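Long-range contact in transcriptional regulator (Streptococcus pneumoniae, PDB 2GNP), which probably regulates transcription, with a Rossmann-like putative sugar-binding domain that may sense a sugar effector: residues A[63-77]-A[99-113]. Sequence-based numbering, arbitrary orientation.
Sequences FSWGKSLSNLVDLIH and KYHVNTLIYEMSRKF
Leu105 sends its two methyl branches to different parts of 63-77. Leu105 CD1 lies 3.7 Å from Leu69 CB and also meets the carbonyl of Ser64. CD2 packs on the backbone of Ser70. The Phe63 side chain crosses those of Leu105 and Met109 at about a right angle. Phe63 CZ is 3.7 Å from CG of Met109, which is selenomethionine here. Met109 SE lies oblique to the Phe63 ring, 5.1 Å from the centroid of that ring, in a Met-aromatic contact. Met109 is bent at chi2 and chi3, which folds SE and CE back beside the Phe63 ring. SE also touches Val73 CG2, while Val73 CG1 packs on Glu108 CB. Farther along, Ile76 CD1 meets the Phe113 ring at its edge, 3.5 Å from Phe113 CZ.

The two helices, 67-75 and 102-113, run nearly parallel, at 18°, with axes 10.0 Å apart. Each follows a parallel strand, 60-63 or 85-88, as in a Rossmann-like alpha/beta fold. Val102 and Ile106 touch Pro88, and Ile106 and Met109 touch Phe86, both on strand 85-88.

At the N-terminal ends, the N-cap residue Gly66 gives its N-H to Tyr100 O. Lys67 CA sits over the centre of one Tyr100 ring face, a CH-pi contact. The Lys67 side chain runs alongside the ring, with CG close to Tyr100 OH.

Lys112, extended beyond CG, reaches the backbone carbonyls of Val73, Asp74 and Ile76. Lys112 NZ bonds Ile76 O at 2.8 Å and Val73 O at 3.0 Å, with a weak bond to Asp74 O. At the solvent-exposed edge, Lys99 and Asp74 approach from opposite directions. Lys99 NZ and the Asp74 carboxylate form a salt bridge; Lys99 NZ lies on the syn side of Asp74 OD1, at a very short 2.5 Å.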
loop_
_atom_site.group_PDB
_atom_site.type_symbol
_atom_site.label_atom_id
_atom_site.label_comp_id
_atom_site.label_asym_id
_atom_site.label_seq_id
_atom_site.Cartn_x
_atom_site.Cartn_y
_atom_site.Cartn_z
ATOM N N PHE A 63 -4.314 2.538 -7.040
ATOM C CA PHE A 63 -3.173 3.081 -6.276
ATOM C C PHE A 63 -3.669 3.501 -4.903
ATOM O O PHE A 63 -4.816 4.000 -4.792
ATOM C CB PHE A 63 -2.633 4.348 -6.940
ATOM C CG PHE A 63 -1.393 4.085 -7.755
ATOM C CD1 PHE A 63 -1.481 3.285 -8.870
ATOM C CD2 PHE A 63 -0.137 4.542 -7.343
ATOM C CE1 PHE A 63 -0.337 2.992 -9.620
ATOM C CE2 PHE A 63 1.040 4.238 -8.085
ATOM C CZ PHE A 63 0.915 3.475 -9.223
ATOM N N SER A 64 -2.802 3.365 -3.892
ATOM C CA SER A 64 -3.011 4.087 -2.620
ATOM C C SER A 64 -2.171 5.396 -2.668
ATOM O O SER A 64 -2.025 6.061 -3.715
ATOM C CB SER A 64 -2.732 3.197 -1.393
ATOM O OG SER A 64 -3.227 3.772 -0.220
ATOM N N TRP A 65 -1.646 5.788 -1.508
ATOM C CA TRP A 65 -1.166 7.140 -1.313
ATOM C C TRP A 65 0.255 7.033 -0.726
ATOM O O TRP A 65 0.691 5.951 -0.323
ATOM C CB TRP A 65 -2.141 7.906 -0.352
ATOM C CG TRP A 65 -2.187 7.327 1.072
ATOM C CD1 TRP A 65 -2.892 6.251 1.534
ATOM C CD2 TRP A 65 -1.437 7.815 2.176
ATOM N NE1 TRP A 65 -2.613 6.034 2.874
ATOM C CE2 TRP A 65 -1.726 6.997 3.288
ATOM C CE3 TRP A 65 -0.551 8.874 2.333
ATOM C CZ2 TRP A 65 -1.152 7.216 4.543
ATOM C CZ3 TRP A 65 0.025 9.100 3.578
ATOM C CH2 TRP A 65 -0.289 8.283 4.670
ATOM N N GLY A 66 0.986 8.143 -0.717
ATOM C CA GLY A 66 2.259 8.174 0.000
ATOM C C GLY A 66 3.592 8.294 -0.674
ATOM O O GLY A 66 3.722 8.247 -1.918
ATOM N N LYS A 67 4.621 8.473 0.179
ATOM C CA LYS A 67 5.993 8.729 -0.314
ATOM C C LYS A 67 6.597 7.631 -1.152
ATOM O O LYS A 67 7.160 7.919 -2.195
ATOM C CB LYS A 67 6.976 9.085 0.830
ATOM C CG LYS A 67 8.432 9.376 0.366
ATOM C CD LYS A 67 9.347 9.606 1.623
ATOM C CE LYS A 67 10.790 9.968 1.283
ATOM N NZ LYS A 67 11.587 8.847 0.706
ATOM N N SER A 68 6.530 6.372 -0.689
ATOM C CA SER A 68 7.080 5.259 -1.463
ATOM C C SER A 68 6.496 5.219 -2.881
ATOM O O SER A 68 7.217 5.022 -3.862
ATOM C CB SER A 68 6.789 3.904 -0.772
ATOM O OG SER A 68 7.620 3.728 0.387
ATOM N N LEU A 69 5.202 5.515 -2.976
ATOM C CA LEU A 69 4.565 5.433 -4.289
ATOM C C LEU A 69 5.000 6.618 -5.139
ATOM O O LEU A 69 5.295 6.468 -6.339
ATOM C CB LEU A 69 3.044 5.363 -4.140
ATOM C CG LEU A 69 2.571 4.064 -3.506
ATOM C CD1 LEU A 69 1.074 3.878 -3.772
ATOM C CD2 LEU A 69 3.464 2.865 -3.819
ATOM N N SER A 70 5.016 7.799 -4.529
ATOM C CA SER A 70 5.428 9.000 -5.275
ATOM C C SER A 70 6.839 8.796 -5.824
ATOM O O SER A 70 7.142 9.103 -6.976
ATOM C CB SER A 70 5.338 10.230 -4.396
ATOM O OG SER A 70 5.803 11.378 -5.122
ATOM N N ASN A 71 7.703 8.237 -4.988
ATOM C CA ASN A 71 9.105 8.011 -5.390
ATOM C C ASN A 71 9.228 7.035 -6.567
ATOM O O ASN A 71 10.096 7.166 -7.424
ATOM C CB ASN A 71 9.912 7.543 -4.172
ATOM C CG ASN A 71 10.095 8.634 -3.087
ATOM O OD1 ASN A 71 9.887 9.865 -3.308
ATOM N ND2 ASN A 71 10.528 8.190 -1.918
ATOM N N LEU A 72 8.352 6.014 -6.630
ATOM C CA LEU A 72 8.472 5.109 -7.741
ATOM C C LEU A 72 7.871 5.745 -8.980
ATOM O O LEU A 72 8.445 5.605 -10.056
ATOM C CB LEU A 72 7.883 3.730 -7.396
ATOM C CG LEU A 72 6.500 3.268 -7.760
ATOM C CD1 LEU A 72 6.250 3.186 -9.303
ATOM C CD2 LEU A 72 6.202 1.893 -7.040
ATOM N N VAL A 73 6.737 6.439 -8.816
ATOM C CA VAL A 73 6.093 7.103 -9.948
ATOM C C VAL A 73 7.066 8.092 -10.635
ATOM O O VAL A 73 7.138 8.181 -11.860
ATOM C CB VAL A 73 4.770 7.802 -9.554
ATOM C CG1 VAL A 73 4.247 8.577 -10.774
ATOM C CG2 VAL A 73 3.733 6.713 -9.188
ATOM N N ASP A 74 7.823 8.808 -9.840
ATOM C CA ASP A 74 8.807 9.779 -10.405
ATOM C C ASP A 74 9.776 9.067 -11.376
ATOM O O ASP A 74 10.203 9.628 -12.429
ATOM C CB ASP A 74 9.632 10.385 -9.284
ATOM C CG ASP A 74 8.921 11.480 -8.521
ATOM O OD1 ASP A 74 7.839 11.940 -8.919
ATOM O OD2 ASP A 74 9.494 11.917 -7.486
ATOM N N LEU A 75 10.158 7.830 -11.033
ATOM C CA LEU A 75 11.170 7.118 -11.851
ATOM C C LEU A 75 10.688 6.271 -12.981
ATOM O O LEU A 75 11.460 5.937 -13.915
ATOM C CB LEU A 75 12.062 6.262 -10.961
ATOM C CG LEU A 75 12.764 6.964 -9.803
ATOM C CD1 LEU A 75 13.654 5.952 -9.095
ATOM C CD2 LEU A 75 13.604 8.189 -10.287
ATOM N N ILE A 76 9.412 5.849 -12.935
ATOM C CA ILE A 76 8.980 4.864 -13.886
ATOM C C ILE A 76 8.990 5.413 -15.320
ATOM O O ILE A 76 8.614 6.592 -15.542
ATOM C CB ILE A 76 7.568 4.303 -13.495
ATOM C CG1 ILE A 76 7.252 3.024 -14.275
ATOM C CG2 ILE A 76 6.478 5.376 -13.705
ATOM C CD1 ILE A 76 6.024 2.276 -13.686
ATOM N N HIS A 77 9.382 4.554 -16.273
ATOM C CA HIS A 77 9.428 4.944 -17.702
ATOM C C HIS A 77 8.092 4.747 -18.358
ATOM O O HIS A 77 7.406 3.722 -18.128
ATOM C CB HIS A 77 10.507 4.161 -18.494
ATOM C CG HIS A 77 10.848 4.815 -19.792
ATOM N ND1 HIS A 77 10.186 4.532 -20.975
ATOM C CD2 HIS A 77 11.732 5.802 -20.081
ATOM C CE1 HIS A 77 10.650 5.319 -21.932
ATOM N NE2 HIS A 77 11.600 6.082 -21.422
ATOM N N LYS A 99 2.213 15.959 -3.640
ATOM C CA LYS A 99 2.952 14.987 -4.473
ATOM C C LYS A 99 2.592 13.529 -4.169
ATOM O O LYS A 99 2.757 12.623 -5.033
ATOM C CB LYS A 99 4.453 15.155 -4.253
ATOM C CG LYS A 99 5.187 15.909 -5.335
ATOM C CD LYS A 99 5.174 15.165 -6.661
ATOM C CE LYS A 99 6.542 14.516 -6.999
ATOM N NZ LYS A 99 6.471 13.968 -8.383
ATOM N N TYR A 100 2.150 13.319 -2.936
ATOM C CA TYR A 100 1.888 11.999 -2.356
ATOM C C TYR A 100 0.400 11.658 -2.354
ATOM O O TYR A 100 0.008 10.550 -1.941
ATOM C CB TYR A 100 2.411 11.965 -0.912
ATOM C CG TYR A 100 3.936 12.161 -0.767
ATOM C CD1 TYR A 100 4.776 12.292 -1.880
ATOM C CD2 TYR A 100 4.520 12.205 0.507
ATOM C CE1 TYR A 100 6.182 12.464 -1.733
ATOM C CE2 TYR A 100 5.899 12.370 0.668
ATOM C CZ TYR A 100 6.728 12.500 -0.433
ATOM O OH TYR A 100 8.099 12.668 -0.223
ATOM N N HIS A 101 -0.449 12.606 -2.806
ATOM C CA HIS A 101 -1.893 12.418 -2.752
ATOM C C HIS A 101 -2.313 11.352 -3.810
ATOM O O HIS A 101 -1.764 11.382 -4.947
ATOM C CB HIS A 101 -2.593 13.726 -3.116
ATOM C CG HIS A 101 -4.064 13.627 -3.053
ATOM N ND1 HIS A 101 -4.794 13.991 -1.935
ATOM C CD2 HIS A 101 -4.950 13.119 -3.934
ATOM C CE1 HIS A 101 -6.074 13.756 -2.164
ATOM N NE2 HIS A 101 -6.192 13.203 -3.359
ATOM N N VAL A 102 -3.288 10.478 -3.480
ATOM C CA VAL A 102 -3.697 9.415 -4.501
ATOM C C VAL A 102 -4.053 10.042 -5.862
ATOM O O VAL A 102 -3.726 9.484 -6.922
ATOM C CB VAL A 102 -4.832 8.475 -4.007
ATOM C CG1 VAL A 102 -6.167 9.244 -3.814
ATOM C CG2 VAL A 102 -4.976 7.249 -4.863
ATOM N N ASN A 103 -4.785 11.159 -5.862
ATOM C CA ASN A 103 -5.230 11.721 -7.156
ATOM C C ASN A 103 -4.042 12.262 -7.948
ATOM O O ASN A 103 -4.034 12.173 -9.185
ATOM C CB ASN A 103 -6.243 12.829 -6.940
ATOM C CG ASN A 103 -7.564 12.294 -6.424
ATOM O OD1 ASN A 103 -7.893 11.100 -6.555
ATOM N ND2 ASN A 103 -8.354 13.205 -5.839
ATOM N N THR A 104 -3.059 12.832 -7.255
ATOM C CA THR A 104 -1.799 13.210 -7.896
ATOM C C THR A 104 -1.080 12.024 -8.557
ATOM O O THR A 104 -0.592 12.112 -9.692
ATOM C CB THR A 104 -0.819 13.947 -6.971
ATOM O OG1 THR A 104 -1.443 15.132 -6.497
ATOM C CG2 THR A 104 0.470 14.337 -7.764
ATOM N N LEU A 105 -0.983 10.935 -7.809
ATOM C CA LEU A 105 -0.302 9.749 -8.332
ATOM C C LEU A 105 -1.047 9.205 -9.511
ATOM O O LEU A 105 -0.449 8.801 -10.489
ATOM C CB LEU A 105 -0.193 8.681 -7.230
ATOM C CG LEU A 105 0.623 9.087 -6.003
ATOM C CD1 LEU A 105 0.550 8.008 -4.918
ATOM C CD2 LEU A 105 2.077 9.471 -6.405
ATOM N N ILE A 106 -2.371 9.050 -9.385
ATOM C CA ILE A 106 -3.135 8.580 -10.564
ATOM C C ILE A 106 -2.899 9.494 -11.805
ATOM O O ILE A 106 -2.630 9.001 -12.901
ATOM C CB ILE A 106 -4.617 8.584 -10.181
ATOM C CG1 ILE A 106 -4.881 7.425 -9.206
ATOM C CG2 ILE A 106 -5.552 8.499 -11.379
ATOM C CD1 ILE A 106 -6.276 7.517 -8.526
ATOM N N TYR A 107 -2.984 10.802 -11.627
ATOM C CA TYR A 107 -2.706 11.723 -12.755
ATOM C C TYR A 107 -1.315 11.494 -13.384
ATOM O O TYR A 107 -1.180 11.369 -14.646
ATOM C CB TYR A 107 -2.845 13.189 -12.301
ATOM C CG TYR A 107 -2.560 14.090 -13.484
ATOM C CD1 TYR A 107 -3.371 14.036 -14.616
ATOM C CD2 TYR A 107 -1.459 14.949 -13.483
ATOM C CE1 TYR A 107 -3.131 14.845 -15.716
ATOM C CE2 TYR A 107 -1.195 15.776 -14.585
ATOM C CZ TYR A 107 -2.025 15.697 -15.698
ATOM O OH TYR A 107 -1.778 16.490 -16.809
ATOM N N GLU A 108 -0.305 11.390 -12.510
ATOM C CA GLU A 108 1.081 11.216 -13.005
ATOM C C GLU A 108 1.216 9.907 -13.778
ATOM O O GLU A 108 1.909 9.842 -14.824
ATOM C CB GLU A 108 2.113 11.364 -11.904
ATOM C CG GLU A 108 2.120 12.782 -11.329
ATOM C CD GLU A 108 2.541 13.893 -12.305
ATOM O OE1 GLU A 108 3.031 13.642 -13.443
ATOM O OE2 GLU A 108 2.407 15.069 -11.901
HETATM N N MSE A 109 0.607 8.859 -13.246
HETATM C CA MSE A 109 0.654 7.549 -13.937
HETATM C C MSE A 109 -0.096 7.645 -15.277
HETATM O O MSE A 109 0.331 7.067 -16.289
HETATM C CB MSE A 109 0.075 6.440 -13.044
HETATM C CG MSE A 109 0.954 6.108 -11.856
HETATM SE SE MSE A 109 2.575 5.107 -12.524
HETATM C CE MSE A 109 1.686 3.449 -13.156
ATOM N N SER A 110 -1.227 8.370 -15.284
ATOM C CA SER A 110 -1.996 8.560 -16.508
ATOM C C SER A 110 -1.144 9.181 -17.619
ATOM O O SER A 110 -1.326 8.794 -18.800
ATOM C CB SER A 110 -3.289 9.387 -16.266
ATOM O OG SER A 110 -2.990 10.775 -16.250
ATOM N N ARG A 111 -0.240 10.105 -17.252
ATOM C CA ARG A 111 0.668 10.746 -18.203
ATOM C C ARG A 111 1.635 9.759 -18.832
ATOM O O ARG A 111 1.960 9.887 -20.026
ATOM C CB ARG A 111 1.429 11.898 -17.544
ATOM C CG ARG A 111 0.522 13.040 -17.097
ATOM C CD ARG A 111 1.392 14.169 -16.537
ATOM N NE ARG A 111 2.139 14.810 -17.617
ATOM C CZ ARG A 111 3.231 15.565 -17.438
ATOM N NH1 ARG A 111 3.746 15.741 -16.220
ATOM N NH2 ARG A 111 3.824 16.116 -18.490
ATOM N N LYS A 112 2.091 8.793 -18.035
ATOM C CA LYS A 112 3.141 7.892 -18.489
ATOM C C LYS A 112 2.580 6.683 -19.222
ATOM O O LYS A 112 3.264 6.087 -20.033
ATOM C CB LYS A 112 4.024 7.493 -17.325
ATOM C CG LYS A 112 4.960 8.652 -16.987
ATOM C CD LYS A 112 5.967 8.315 -15.962
ATOM C CE LYS A 112 7.072 9.390 -15.842
ATOM N NZ LYS A 112 7.805 9.086 -14.592
ATOM N N PHE A 113 1.319 6.323 -18.954
ATOM C CA PHE A 113 0.729 5.123 -19.526
ATOM C C PHE A 113 -0.550 5.399 -20.338
ATOM O O PHE A 113 -1.255 4.470 -20.756
ATOM C CB PHE A 113 0.489 4.086 -18.402
ATOM C CG PHE A 113 1.769 3.601 -17.798
ATOM C CD1 PHE A 113 2.463 2.500 -18.368
ATOM C CD2 PHE A 113 2.313 4.241 -16.691
ATOM C CE1 PHE A 113 3.687 2.083 -17.797
ATOM C CE2 PHE A 113 3.526 3.888 -16.132
ATOM C CZ PHE A 113 4.232 2.779 -16.663
#